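Local coordinates for protein deoxyribose-phosphate aldolase (Toxoplasma gondii, PDB 4EIV) that belongs to the deoxyribose-phosphate aldolase family and folds as a closed parallel beta/alpha barrel of the TIM type, at residues 273-276 with 277-280. Sequence-based numbering, arbitrary orientation.
Sequences FNLL and KELR
Lys277 lies across the ring of Phe273 one turn earlier, in the helix that follows the last strand of the TIM barrel. Four i to i+4 backbone bonds carry this stretch. They satisfy the carbonyl oxygens of residues 273-276 with the amides of 277-280. The first, Lys277 N to Phe273 O, is 3.0 Å long; the other three are close to it in length.

The lysine chain bends at chi3 (-74°), which brings its end back over the phenyl face. CE sits almost above the ring centre, 3.7 Å from the centroid, as a CH-pi contact. NZ is further off the ring normal, at 26°, and makes a cation-pi contact. Val47 and Ile50 of helix 41-52 also touch this ring.

Leu275, Leu276 and Leu279 are buried and pack on Phe30 of the first barrel strand. The polar ends nearby bond to other parts of the chain: Glu278 OE1 accepts from Met243 N, and Arg280 NH1 donates to Pro55 O.

A water bridges Asn274 and Lys277, whose side chains run side by side. It accepts from Lys277 NZ at 2.7 Å and donates to Asn274 OD1 at 2.7 Å.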
loop_
_atom_site.group_PDB
_atom_site.type_symbol
_atom_site.label_atom_id
_atom_site.label_comp_id
_atom_site.label_asym_id
_atom_site.label_seq_id
_atom_site.Cartn_x
_atom_site.Cartn_y
_atom_site.Cartn_z
ATOM N N PHE A 273 -23.016 1.385 5.414
ATOM C CA PHE A 273 -23.431 1.079 4.057
ATOM C C PHE A 273 -23.431 2.307 3.162
ATOM O O PHE A 273 -22.993 2.225 2.017
ATOM C CB PHE A 273 -24.811 0.399 4.131
ATOM C CG PHE A 273 -25.319 -0.173 2.834
ATOM C CD1 PHE A 273 -24.467 -0.717 1.879
ATOM C CD2 PHE A 273 -26.687 -0.288 2.638
ATOM C CE1 PHE A 273 -24.972 -1.271 0.712
ATOM C CE2 PHE A 273 -27.192 -0.847 1.480
ATOM C CZ PHE A 273 -26.324 -1.344 0.516
ATOM N N ASN A 274 -23.941 3.437 3.654
ATOM C CA ASN A 274 -23.938 4.659 2.850
ATOM C C ASN A 274 -22.507 5.096 2.485
ATOM O O ASN A 274 -22.255 5.480 1.336
ATOM C CB ASN A 274 -24.731 5.778 3.520
ATOM C CG ASN A 274 -26.228 5.500 3.543
ATOM O OD1 ASN A 274 -26.761 4.800 2.673
ATOM N ND2 ASN A 274 -26.918 6.070 4.526
ATOM N N LEU A 275 -21.567 4.959 3.424
ATOM C CA LEU A 275 -20.168 5.295 3.117
ATOM C C LEU A 275 -19.617 4.340 2.057
ATOM O O LEU A 275 -18.942 4.762 1.124
ATOM C CB LEU A 275 -19.301 5.328 4.378
ATOM C CG LEU A 275 -17.787 5.551 4.209
ATOM C CD1 LEU A 275 -17.492 6.858 3.458
ATOM C CD2 LEU A 275 -17.151 5.603 5.581
ATOM N N LEU A 276 -19.876 3.045 2.216
ATOM C CA LEU A 276 -19.454 2.064 1.219
ATOM C C LEU A 276 -19.951 2.441 -0.173
ATOM O O LEU A 276 -19.191 2.420 -1.149
ATOM C CB LEU A 276 -19.940 0.660 1.599
ATOM C CG LEU A 276 -19.698 -0.426 0.552
ATOM C CD1 LEU A 276 -18.202 -0.499 0.174
ATOM C CD2 LEU A 276 -20.252 -1.759 1.026
ATOM N N LYS A 277 -21.228 2.806 -0.275
ATOM C CA LYS A 277 -21.780 3.205 -1.558
ATOM C C LYS A 277 -21.130 4.489 -2.100
ATOM O O LYS A 277 -20.880 4.574 -3.285
ATOM C CB LYS A 277 -23.304 3.317 -1.489
ATOM C CG LYS A 277 -23.989 1.930 -1.342
ATOM C CD LYS A 277 -25.516 1.969 -1.296
ATOM C CE LYS A 277 -26.035 2.491 0.033
ATOM N NZ LYS A 277 -27.519 2.425 0.089
ATOM N N GLU A 278 -20.813 5.444 -1.228
ATOM C CA GLU A 278 -20.124 6.659 -1.653
ATOM C C GLU A 278 -18.757 6.301 -2.243
ATOM O O GLU A 278 -18.362 6.796 -3.298
ATOM C CB GLU A 278 -19.931 7.636 -0.484
ATOM C CG GLU A 278 -19.272 8.957 -0.941
ATOM C CD GLU A 278 -18.965 9.941 0.178
ATOM O OE1 GLU A 278 -19.069 9.594 1.366
ATOM O OE2 GLU A 278 -18.644 11.098 -0.156
ATOM N N LEU A 279 -18.053 5.395 -1.580
ATOM C CA LEU A 279 -16.727 5.001 -2.040
ATOM C C LEU A 279 -16.814 4.308 -3.392
ATOM O O LEU A 279 -16.069 4.644 -4.321
ATOM C CB LEU A 279 -16.062 4.057 -1.041
ATOM C CG LEU A 279 -15.756 4.615 0.353
ATOM C CD1 LEU A 279 -15.186 3.512 1.242
ATOM C CD2 LEU A 279 -14.809 5.803 0.296
ATOM N N ARG A 280 -17.727 3.348 -3.501
ATOM C CA ARG A 280 -17.834 2.564 -4.717
ATOM C C ARG A 280 -18.303 3.418 -5.894
ATOM O O ARG A 280 -17.776 3.293 -7.012
ATOM C CB ARG A 280 -18.685 1.310 -4.513
ATOM C CG ARG A 280 -18.365 0.315 -5.593
ATOM C CD ARG A 280 -18.930 -1.040 -5.379
ATOM N NE ARG A 280 -18.343 -1.856 -4.313
ATOM C CZ ARG A 280 -17.135 -2.422 -4.334
ATOM N NH1 ARG A 280 -16.234 -2.147 -5.280
ATOM N NH2 ARG A 280 -16.797 -3.220 -3.349
HETATM O O HOH W 1 -28.705 2.989 2.486
#